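Local coordinates for protein beta-glucanase (Bacteroides thetaiotaomicron, PDB 6EUG) that probably hydrolyses beta-1,3-galactan links of arabinogalactan through its family 43 glycosidase domain, the part in this chain, here with glucoimidazole bound, at residues H128-G133 with M211-T216; P138-V143 with I156-V161. All coordinates share one frame; numbering follows the deposited sequence.

Interaction 1 (H128-G133 with M211-T216). With GIM (glucoimidazole), chain B.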
# COMPACT_ATOMS: atom_id res chain seq x y z
N HIS A 128 -2.66 -2.80 6.84
CA HIS A 128 -2.57 -1.75 7.87
C HIS A 128 -3.65 -1.98 8.91
O HIS A 128 -4.80 -2.04 8.56
CB HIS A 128 -2.73 -0.39 7.17
CG HIS A 128 -2.80 0.81 8.08
ND1 HIS A 128 -3.26 2.04 7.62
CD2 HIS A 128 -2.49 0.99 9.39
CE1 HIS A 128 -3.25 2.90 8.63
NE2 HIS A 128 -2.78 2.30 9.70
N LEU A 129 -3.24 -2.16 10.18
CA LEU A 129 -4.14 -2.35 11.31
C LEU A 129 -4.02 -1.20 12.32
O LEU A 129 -2.91 -0.82 12.68
CB LEU A 129 -3.82 -3.67 12.03
CG LEU A 129 -4.68 -4.01 13.28
CD1 LEU A 129 -6.14 -4.28 12.91
CD2 LEU A 129 -4.10 -5.23 13.98
N GLU A 130 -5.17 -0.69 12.80
CA GLU A 130 -5.24 0.13 13.99
C GLU A 130 -6.21 -0.54 14.97
O GLU A 130 -7.34 -0.94 14.61
CB GLU A 130 -5.70 1.56 13.67
CG GLU A 130 -4.88 2.32 12.62
CD GLU A 130 -3.50 2.79 13.06
OE1 GLU A 130 -3.21 2.78 14.28
OE2 GLU A 130 -2.71 3.24 12.18
N LEU A 131 -5.74 -0.70 16.21
CA LEU A 131 -6.49 -1.39 17.25
C LEU A 131 -7.77 -0.63 17.62
O LEU A 131 -7.82 0.60 17.58
CB LEU A 131 -5.61 -1.60 18.49
CG LEU A 131 -4.30 -2.39 18.35
CD1 LEU A 131 -3.49 -2.37 19.64
CD2 LEU A 131 -4.57 -3.81 17.92
N LYS A 132 -8.82 -1.40 17.91
CA LYS A 132 -10.12 -0.86 18.32
C LYS A 132 -9.97 0.18 19.39
O LYS A 132 -9.27 -0.03 20.39
CB LYS A 132 -11.02 -2.01 18.84
CG LYS A 132 -12.36 -1.57 19.43
CD LYS A 132 -13.22 -2.72 19.96
CE LYS A 132 -14.57 -2.19 20.48
NZ LYS A 132 -15.33 -3.23 21.22
N GLY A 133 -10.62 1.32 19.16
CA GLY A 133 -10.72 2.38 20.15
C GLY A 133 -9.50 3.28 20.29
O GLY A 133 -9.51 4.16 21.16
N MET A 211 6.83 2.79 12.77
CA MET A 211 5.41 2.92 12.47
C MET A 211 5.12 2.48 11.05
O MET A 211 5.95 2.62 10.18
CB MET A 211 4.94 4.37 12.65
CG MET A 211 5.03 4.89 14.09
SD MET A 211 4.72 6.66 14.25
CE MET A 211 2.97 6.75 13.84
N SER A 212 3.94 1.87 10.85
CA SER A 212 3.48 1.45 9.51
C SER A 212 2.03 1.80 9.34
O SER A 212 1.20 1.28 10.09
CB SER A 212 3.67 -0.10 9.35
OG SER A 212 3.36 -0.55 8.04
N ARG A 213 1.72 2.69 8.37
CA ARG A 213 0.36 3.03 8.02
C ARG A 213 0.06 2.59 6.56
O ARG A 213 -0.02 1.38 6.33
CB ARG A 213 0.00 4.50 8.38
CG ARG A 213 0.07 4.78 9.87
CD ARG A 213 -0.96 5.85 10.26
NE ARG A 213 -0.93 6.28 11.66
CZ ARG A 213 -0.25 7.33 12.13
NH1 ARG A 213 0.54 8.06 11.33
NH2 ARG A 213 -0.33 7.64 13.42
N ASP A 214 -0.06 3.51 5.60
CA ASP A 214 -0.25 3.10 4.21
C ASP A 214 0.94 2.18 3.81
O ASP A 214 2.09 2.41 4.22
CB ASP A 214 -0.28 4.28 3.23
CG ASP A 214 -1.55 5.11 3.30
OD1 ASP A 214 -2.49 4.85 4.10
OD2 ASP A 214 -1.62 6.05 2.47
N MET A 215 0.62 1.11 3.07
CA MET A 215 1.60 0.06 2.71
C MET A 215 1.29 -0.70 1.44
O MET A 215 0.16 -0.70 0.93
CB MET A 215 1.74 -0.94 3.88
CG MET A 215 0.45 -1.63 4.34
SD MET A 215 0.54 -3.38 4.80
CE MET A 215 0.68 -4.09 3.15
N THR A 216 2.33 -1.38 0.93
CA THR A 216 2.18 -2.37 -0.09
C THR A 216 3.25 -3.45 0.04
O THR A 216 4.06 -3.44 1.00
CB THR A 216 2.14 -1.73 -1.49
OG1 THR A 216 1.65 -2.69 -2.44
CG2 THR A 216 3.53 -1.19 -1.94
C1 GIM B . -5.16 8.34 4.14
C2 GIM B . -4.83 6.99 3.64
N10 GIM B . -6.28 8.69 4.79
C3 GIM B . -6.10 6.12 3.61
C4 GIM B . -6.88 6.33 4.94
C5 GIM B . -7.42 7.76 5.03
C6 GIM B . -8.12 8.06 6.36
C7 GIM B . -4.97 10.47 4.66
C8 GIM B . -6.19 10.01 5.10
N1 GIM B . -4.35 9.43 4.06
O3 GIM B . -5.76 4.74 3.48
O2 GIM B . -4.08 7.14 2.40
O4 GIM B . -6.11 6.01 6.13
O6 GIM B . -7.17 8.07 7.43
O HOH W 1 -3.93 2.78 5.02

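Interaction 2 (P138-V143 with I156-V161)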
# COMPACT_ATOMS: atom_id res chain seq x y z
N PRO A 138 -1.82 3.35 17.04
CA PRO A 138 -0.93 2.18 17.02
C PRO A 138 0.01 2.00 15.80
O PRO A 138 1.10 1.47 15.96
CB PRO A 138 -1.89 0.99 17.20
CG PRO A 138 -3.04 1.58 17.96
CD PRO A 138 -3.19 2.99 17.44
N ALA A 139 -0.46 2.36 14.60
CA ALA A 139 0.33 2.33 13.37
C ALA A 139 1.01 1.00 13.15
O ALA A 139 2.25 0.93 13.07
CB ALA A 139 1.33 3.50 13.36
N ARG A 140 0.20 -0.07 13.05
CA ARG A 140 0.71 -1.43 12.90
C ARG A 140 0.51 -2.03 11.48
O ARG A 140 -0.37 -1.60 10.69
CB ARG A 140 0.02 -2.37 13.89
CG ARG A 140 0.27 -2.09 15.37
CD ARG A 140 -0.34 -3.18 16.25
NE ARG A 140 0.02 -3.00 17.66
CZ ARG A 140 -0.13 -3.91 18.61
NH1 ARG A 140 -0.59 -5.12 18.34
NH2 ARG A 140 0.20 -3.60 19.86
N ALA A 141 1.37 -3.02 11.18
CA ALA A 141 1.12 -3.94 10.09
C ALA A 141 0.70 -5.27 10.68
O ALA A 141 1.24 -5.70 11.69
CB ALA A 141 2.35 -4.13 9.21
N ALA A 142 -0.25 -5.91 10.02
CA ALA A 142 -0.71 -7.27 10.40
C ALA A 142 -0.48 -8.29 9.28
O ALA A 142 -0.53 -7.93 8.11
CB ALA A 142 -2.17 -7.22 10.76
N VAL A 143 -0.34 -9.57 9.65
CA VAL A 143 -0.11 -10.64 8.68
C VAL A 143 -1.06 -11.83 8.97
O VAL A 143 -1.35 -12.16 10.12
CB VAL A 143 1.38 -11.08 8.63
CG1 VAL A 143 1.83 -11.76 9.89
CG2 VAL A 143 1.66 -12.00 7.45
N ILE A 156 -2.30 -14.14 12.09
CA ILE A 156 -1.11 -14.59 12.84
C ILE A 156 -0.71 -13.60 13.91
O ILE A 156 -0.65 -13.95 15.07
CB ILE A 156 0.09 -14.90 11.92
CG1 ILE A 156 -0.27 -15.97 10.90
CG2 ILE A 156 1.29 -15.34 12.75
CD1 ILE A 156 0.77 -16.16 9.81
N ARG A 157 -0.32 -12.38 13.53
CA ARG A 157 0.15 -11.38 14.50
C ARG A 157 0.19 -9.98 13.87
O ARG A 157 -0.02 -9.85 12.66
CB ARG A 157 1.53 -11.77 15.06
CG ARG A 157 2.67 -11.54 14.09
CD ARG A 157 4.06 -11.89 14.63
NE ARG A 157 4.21 -13.35 14.76
CZ ARG A 157 4.65 -14.21 13.83
NH1 ARG A 157 4.71 -15.51 14.15
NH2 ARG A 157 5.01 -13.85 12.59
N SER A 158 0.35 -8.97 14.73
CA SER A 158 0.47 -7.56 14.29
C SER A 158 1.51 -6.86 15.14
O SER A 158 1.86 -7.31 16.25
CB SER A 158 -0.88 -6.81 14.38
OG SER A 158 -1.23 -6.44 15.72
N GLY A 159 2.03 -5.76 14.62
CA GLY A 159 3.01 -5.00 15.37
C GLY A 159 3.61 -3.88 14.54
O GLY A 159 3.42 -3.83 13.32
N ARG A 160 4.35 -3.00 15.21
CA ARG A 160 5.27 -2.08 14.54
C ARG A 160 6.48 -2.89 14.04
O ARG A 160 6.70 -4.07 14.45
CB ARG A 160 5.65 -0.90 15.46
CG ARG A 160 4.52 0.10 15.75
CD ARG A 160 4.97 1.35 16.49
NE ARG A 160 3.84 2.26 16.67
CZ ARG A 160 3.90 3.46 17.24
NH1 ARG A 160 5.03 3.92 17.72
NH2 ARG A 160 2.81 4.22 17.31
N VAL A 161 7.28 -2.28 13.18
CA VAL A 161 8.24 -3.02 12.36
C VAL A 161 9.69 -2.97 12.87
O VAL A 161 10.23 -1.90 13.11
CB VAL A 161 8.19 -2.55 10.89
CG1 VAL A 161 9.09 -3.40 10.01
CG2 VAL A 161 6.75 -2.55 10.33

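Interaction 1 (H128-G133 with M211-T216)
His128 turns its ring over the backbone of Arg213 because its CG stands anti to its own N (chi1 174°). CG of Arg213 stands anti to its carbonyl carbon, beside its N, and a bend at chi2 leads the chain past the ring toward Glu130. The CA of Arg213 then sits over one ring face, 3.6 Å from the centroid of the His128 ring and almost on the ring normal, as a CH-pi contact. Both ring nitrogens have partners at the ring edge. NE2 of His128 gives a nearly straight hydrogen bond (168°) to OE2 of Glu130, 2.7 Å away, on the anti side and 24° out of the carboxylate plane. ND1 of His128 shares a water, 2.8 Å off, with OD1 of Asp214 and O3 of glucoimidazole. These two bonds fix the ring rotation. OE2 of Glu130 also lies at the edge of the Arg213 guanidinium, a loose salt bridge at 3.6 Å to NE of Arg213. NH2 of this guanidinium bonds more strongly to O of Tyr136, a pocket residue, and NH1 to OD1 of Asn234. Asp214 faces the sugar ring: its OD2 accepts a 2.7 Å hydrogen bond from O2 of glucoimidazole and another from N of Ala264. The contact is thus part of the glucoimidazole pocket wall, with the histidine as a second-shell residue acting through water. Segment 128-133 ends strand 122-130, between strands 108-117 and 140-146. Segment 211-216 leads into strand 215-219, which pairs with strand 225-231 in the next blade of the five-bladed beta-propeller expected for family 43.

Interaction 2 (P138-V143 with I156-V161)
Ala141 and Gly159 pair across the antiparallel beta hairpin of strands 140-146 and 154-159. The hairpin forms the outer edge of a propeller blade, 154-159 being the outermost strand of its four-stranded sheet in this chain. In this hydrogen-bonded pair N of Ala141 reaches O of Gly159 at 3.1 Å, and N of Gly159 returns to O of Ala141 at 3.0 Å. Ala142 and Ser158 follow as a non-hydrogen-bonded pair. A classic beta bulge then puts both Ile156 and Arg157 opposite Val143. N of Val143 gives to O of Arg157, while O of Val143 takes N of Ile156. CG1 of Val143 also packs on CB of Ile156 at 4.1 Å.

Two arginines add bonds from their side chains. The chain of Arg140 is extended from CG to NE and runs alongside Gly159. Its NH1 gives a hydrogen bond to OG of Ser158, 3.0 Å away and in the guanidinium plane. The stronger partner of this hydroxyl is Asp102. Just after strand 154-159, Arg160 holds the segment leading into strand 140-146. NE of Arg160 gives a hydrogen bond to O of Pro138, 2.9 Å long with an N-H...O angle of 171°; the nitrogen lies 42° out of the carbonyl plane.

How the interactions relate
The centres of the two interactions lie about 7 Å apart, on the same side of the chain's centre. Both reach the antiparallel sheet of strands 108-117, 122-130, 140-146 and 154-159, one blade of the five-bladed beta-propeller known for family 43. Along the chain, both segments of interaction 2 fall between those of interaction 1. Interaction 2 pairs neighbouring strands within the blade. Interaction 1 joins it to the entry of the following blade. They meet directly at Ala139: its N is probably hydrogen-bonded to OE1 of Glu130, and its O to N of Ser212. Ala139 thus links the hairpin to both segments of interaction 1, beside the glucoimidazole pocket.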